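Local atomic coordinates of multisubunit Na+/H+ antiporter, A subunit (Anoxybacillus flavithermus, PDB entry 6Z16), a protein that forms the large A subunit of a membrane-embedded, multisubunit Mrp antiporter that probably exchanges sodium ions for protons across the cell membrane. Residues A[650-655]-A[691-696]. Sequence-based numbering, arbitrary orientation.
Sequences VYEVVL and VLFRAP. With PTY (phosphatidylethanolamine), chain B.
Leu692 projects from the last turn of helix 672-692 into the notch between Tyr651, Glu652 and Leu655 on the first turns of helix 650-667. Its CB points toward that helix, and CG, anti to the backbone N (chi1 -170°), continues the reach. Leu692 CD2 lies 3.8 Å from Tyr651 CB. The same methyl, Leu692 CD2, is 4.3 Å from Leu655 CD2, so two apolar partners meet it.

Glu652 passes obliquely over this leucine, its chain bent at chi2 (85°), which turns CD back from a straight course. Glu652 OE2 lies 3.4 Å from Leu692 CG. The methylene Glu652 CG is 3.6 Å from Phe693 CZ. That ring belongs to the first residue to leave helical geometry, and its plane is inclined 39° to the carboxylate. Arg694, with positive phi, then ends the helix in a Schellman motif, and Ala695 sits at the N-cap position of helix 696-717. The Tyr651 ring, poorly ordered, leads away from Leu692 to a phosphatidylethanolamine acyl chain, with Tyr651 CD1 modelled 3.5 Å from lipid C14.

An alanine at Glu652 would probably leave Leu692 CG and the Phe693 ring tip without their cover and Arg649 without its weak, long ionic partner.

The contact thus joins two predicted transmembrane helices of the MbhD-like region by carbon packing, to which Glu652 adds its CG against the Phe693 ring and OE2 against Leu692. Arg694 NE, 6.7 Å from Glu652 OE2, is too far for a salt bridge, so the buried carboxylate makes no ion pair across the contact.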
ATOM      1  N   VAL A 650      -1.994  16.203  47.566  1.00 64.22           N
ATOM      2  CA  VAL A 650      -1.307  17.491  47.514  1.00 72.68           C
ATOM      3  C   VAL A 650      -1.669  18.278  46.257  1.00 78.85           C
ATOM      4  O   VAL A 650      -1.758  19.517  46.291  1.00 83.47           O
ATOM      5  CB  VAL A 650       0.208  17.237  47.627  1.00 77.46           C
ATOM      6  CG1 VAL A 650       0.994  18.540  47.679  1.00 83.23           C
ATOM      7  CG2 VAL A 650       0.499  16.372  48.837  1.00 76.63           C
ATOM      8  N   TYR A 651      -1.921  17.576  45.147  1.00 73.20           N
ATOM      9  CA  TYR A 651      -2.157  18.224  43.860  1.00 66.37           C
ATOM     10  C   TYR A 651      -3.460  19.009  43.866  1.00 76.37           C
ATOM     11  O   TYR A 651      -3.521  20.136  43.356  1.00 77.60           O
ATOM     12  CB  TYR A 651      -2.182  17.166  42.763  1.00 79.82           C
ATOM     13  CG  TYR A 651      -0.944  16.309  42.734  1.00126.45           C
ATOM     14  CD1 TYR A 651       0.222  16.767  42.151  1.00138.95           C
ATOM     15  CD2 TYR A 651      -0.942  15.037  43.297  1.00138.76           C
ATOM     16  CE1 TYR A 651       1.360  15.995  42.136  1.00138.08           C
ATOM     17  CE2 TYR A 651       0.195  14.250  43.279  1.00141.12           C
ATOM     18  CZ  TYR A 651       1.342  14.736  42.695  1.00137.27           C
ATOM     19  OH  TYR A 651       2.478  13.957  42.670  1.00137.19           O
ATOM     20  N   GLU A 652      -4.502  18.434  44.469  1.00 77.22           N
ATOM     21  CA  GLU A 652      -5.777  19.124  44.595  1.00 82.41           C
ATOM     22  C   GLU A 652      -5.677  20.314  45.537  1.00 78.52           C
ATOM     23  O   GLU A 652      -6.350  21.323  45.316  1.00 80.02           O
ATOM     24  CB  GLU A 652      -6.852  18.149  45.072  1.00 91.42           C
ATOM     25  CG  GLU A 652      -7.237  17.079  44.056  1.00 88.86           C
ATOM     26  CD  GLU A 652      -6.327  15.870  44.092  1.00 90.61           C
ATOM     27  OE1 GLU A 652      -5.418  15.845  44.942  1.00 89.65           O
ATOM     28  OE2 GLU A 652      -6.519  14.940  43.282  1.00 85.32           O
ATOM     29  N   VAL A 653      -4.820  20.226  46.561  1.00 65.42           N
ATOM     30  CA  VAL A 653      -4.597  21.349  47.471  1.00 55.09           C
ATOM     31  C   VAL A 653      -3.970  22.521  46.728  1.00 52.43           C
ATOM     32  O   VAL A 653      -4.424  23.670  46.841  1.00 62.88           O
ATOM     33  CB  VAL A 653      -3.722  20.908  48.658  1.00 46.46           C
ATOM     34  CG1 VAL A 653      -3.355  22.092  49.528  1.00 36.97           C
ATOM     35  CG2 VAL A 653      -4.426  19.853  49.482  1.00 38.40           C
ATOM     36  N   VAL A 654      -2.935  22.240  45.933  1.00 48.95           N
ATOM     37  CA  VAL A 654      -2.239  23.303  45.215  1.00 53.31           C
ATOM     38  C   VAL A 654      -3.137  23.903  44.138  1.00 47.84           C
ATOM     39  O   VAL A 654      -3.177  25.130  43.950  1.00 45.92           O
ATOM     40  CB  VAL A 654      -0.919  22.762  44.634  1.00 51.29           C
ATOM     41  CG1 VAL A 654      -0.198  23.829  43.831  1.00 44.97           C
ATOM     42  CG2 VAL A 654      -0.029  22.257  45.750  1.00 38.28           C
ATOM     43  N   LEU A 655      -3.929  23.064  43.467  1.00 46.24           N
ATOM     44  CA  LEU A 655      -4.825  23.590  42.446  1.00 49.97           C
ATOM     45  C   LEU A 655      -5.991  24.365  43.058  1.00 53.78           C
ATOM     46  O   LEU A 655      -6.462  25.345  42.464  1.00 54.68           O
ATOM     47  CB  LEU A 655      -5.306  22.450  41.556  1.00 50.98           C
ATOM     48  CG  LEU A 655      -6.098  22.853  40.318  1.00 62.70           C
ATOM     49  CD1 LEU A 655      -5.277  23.797  39.486  1.00 61.74           C
ATOM     50  CD2 LEU A 655      -6.436  21.629  39.525  1.00 65.31           C
ATOM     51  N   VAL A 691      -9.131  16.759  34.782  1.00 53.43           N
ATOM     52  CA  VAL A 691      -8.014  15.841  34.545  1.00 47.25           C
ATOM     53  C   VAL A 691      -7.649  15.114  35.830  1.00 37.15           C
ATOM     54  O   VAL A 691      -7.502  13.888  35.860  1.00 35.09           O
ATOM     55  CB  VAL A 691      -6.798  16.601  33.984  1.00 47.88           C
ATOM     56  CG1 VAL A 691      -5.595  15.691  33.906  1.00 49.26           C
ATOM     57  CG2 VAL A 691      -7.094  17.172  32.620  1.00 44.16           C
ATOM     58  N   LEU A 692      -7.541  15.862  36.921  1.00 46.42           N
ATOM     59  CA  LEU A 692      -7.023  15.321  38.166  1.00 51.31           C
ATOM     60  C   LEU A 692      -8.042  14.470  38.913  1.00 47.35           C
ATOM     61  O   LEU A 692      -7.643  13.609  39.703  1.00 35.55           O
ATOM     62  CB  LEU A 692      -6.530  16.483  39.023  1.00 57.02           C
ATOM     63  CG  LEU A 692      -5.737  16.261  40.296  1.00 59.27           C
ATOM     64  CD1 LEU A 692      -4.494  15.468  39.986  1.00 55.33           C
ATOM     65  CD2 LEU A 692      -5.371  17.627  40.817  1.00 66.10           C
ATOM     66  N   PHE A 693      -9.339  14.668  38.673  1.00 56.77           N
ATOM     67  CA  PHE A 693     -10.369  13.809  39.242  1.00 62.24           C
ATOM     68  C   PHE A 693     -10.864  12.749  38.266  1.00 68.44           C
ATOM     69  O   PHE A 693     -11.995  12.271  38.418  1.00 70.34           O
ATOM     70  CB  PHE A 693     -11.554  14.627  39.751  1.00 69.00           C
ATOM     71  CG  PHE A 693     -11.249  15.439  40.966  1.00 90.69           C
ATOM     72  CD1 PHE A 693     -10.945  14.816  42.161  1.00 85.48           C
ATOM     73  CD2 PHE A 693     -11.341  16.817  40.938  1.00 92.42           C
ATOM     74  CE1 PHE A 693     -10.678  15.553  43.287  1.00 77.93           C
ATOM     75  CE2 PHE A 693     -11.083  17.557  42.066  1.00 85.82           C
ATOM     76  CZ  PHE A 693     -10.752  16.925  43.242  1.00 81.14           C
ATOM     77  N   ARG A 694     -10.047  12.404  37.260  1.00 62.24           N
ATOM     78  CA  ARG A 694     -10.234  11.244  36.376  1.00 48.48           C
ATOM     79  C   ARG A 694     -11.478  11.393  35.494  1.00 42.37           C
ATOM     80  O   ARG A 694     -12.335  10.515  35.448  1.00 48.83           O
ATOM     81  CB  ARG A 694     -10.280   9.926  37.167  1.00 55.31           C
ATOM     82  CG  ARG A 694      -8.941   9.375  37.663  1.00 62.51           C
ATOM     83  CD  ARG A 694      -8.439  10.093  38.907  1.00 67.67           C
ATOM     84  NE  ARG A 694      -7.256   9.474  39.487  1.00 75.52           N
ATOM     85  CZ  ARG A 694      -7.308   8.542  40.428  1.00 73.43           C
ATOM     86  NH1 ARG A 694      -8.482   8.144  40.881  1.00 71.25           N
ATOM     87  NH2 ARG A 694      -6.196   8.015  40.921  1.00 69.75           N
ATOM     88  N   ALA A 695     -11.557  12.511  34.773  1.00 40.70           N
ATOM     89  CA  ALA A 695     -12.668  12.796  33.864  1.00 36.69           C
ATOM     90  C   ALA A 695     -12.132  13.339  32.545  1.00 47.86           C
ATOM     91  O   ALA A 695     -11.992  14.557  32.378  1.00 49.94           O
ATOM     92  CB  ALA A 695     -13.646  13.784  34.491  1.00 22.38           C
ATOM     93  N   PRO A 696     -11.829  12.465  31.580  1.00 43.17           N
ATOM     94  CA  PRO A 696     -11.170  12.942  30.348  1.00 50.69           C
ATOM     95  C   PRO A 696     -12.077  13.721  29.409  1.00 64.10           C
ATOM     96  O   PRO A 696     -11.649  14.747  28.849  1.00 62.83           O
ATOM     97  CB  PRO A 696     -10.682  11.639  29.701  1.00 56.05           C
ATOM     98  CG  PRO A 696     -10.638  10.640  30.815  1.00 38.77           C
ATOM     99  CD  PRO A 696     -11.772  11.000  31.704  1.00 40.96           C
TER
HETATM  100  C1  PTY B1802       4.498  15.857  49.075  1.00123.79           C
HETATM  101  C2  PTY B1802      12.095  15.142  46.809  1.00145.34           C
HETATM  102  C3  PTY B1802      11.073  14.786  47.914  1.00155.71           C
HETATM  103  O4  PTY B1802       4.196  17.058  49.822  1.00124.93           O
HETATM  104  C5  PTY B1802       6.900  16.477  48.792  1.00135.16           C
HETATM  105  C6  PTY B1802       5.610  16.135  48.100  1.00127.01           C
HETATM  106  O7  PTY B1802       5.254  17.278  47.260  1.00126.42           O
HETATM  107  C8  PTY B1802       4.828  17.016  46.016  1.00122.37           C
HETATM  108  O10 PTY B1802       4.605  15.910  45.608  1.00125.99           O
HETATM  109  C11 PTY B1802       4.692  18.272  45.209  1.00112.66           C
HETATM  110  C12 PTY B1802       3.298  18.451  44.629  1.00101.64           C
HETATM  111  C13 PTY B1802       3.220  19.519  43.548  1.00114.46           C
HETATM  112  C14 PTY B1802       1.794  19.796  43.114  1.00127.54           C
HETATM  113  C15 PTY B1802       1.637  20.379  41.722  1.00128.30           C
HETATM  114  C16 PTY B1802       0.206  20.308  41.209  1.00131.22           C
HETATM  115  C17 PTY B1802      -0.020  21.009  39.880  1.00134.47           C
HETATM  116  C18 PTY B1802       0.245  22.502  39.920  1.00142.81           C
HETATM  117  C19 PTY B1802       0.080  23.193  38.576  1.00143.01           C
HETATM  118  C30 PTY B1802       3.995  16.926  51.137  1.00119.63           C
HETATM  119  C31 PTY B1802       3.531  18.213  51.751  1.00112.58           C
HETATM  120  O30 PTY B1802       4.153  15.899  51.737  1.00119.83           O
HETATM  121  C32 PTY B1802       2.160  18.092  52.402  1.00112.27           C
HETATM  122  C33 PTY B1802       1.473  19.437  52.585  1.00117.90           C
HETATM  123  C34 PTY B1802       1.154  20.131  51.271  1.00115.64           C
HETATM  124  C35 PTY B1802       0.759  21.591  51.413  1.00115.49           C
HETATM  125  C36 PTY B1802       0.738  22.344  50.091  1.00116.45           C
HETATM  126  C37 PTY B1802       0.505  23.838  50.237  1.00124.27           C
HETATM  127  P1  PTY B1802       8.868  16.012  47.007  1.00171.68           P
HETATM  128  O11 PTY B1802      10.125  15.882  47.977  1.00164.03           O
HETATM  129  O12 PTY B1802       9.332  16.802  45.785  1.00174.87           O
HETATM  130  O13 PTY B1802       8.276  14.692  46.708  1.00177.85           O
HETATM  131  O14 PTY B1802       7.834  16.953  47.802  1.00147.15           O
HETATM  132  N1  PTY B1802      13.066  16.110  47.328  1.00138.95           N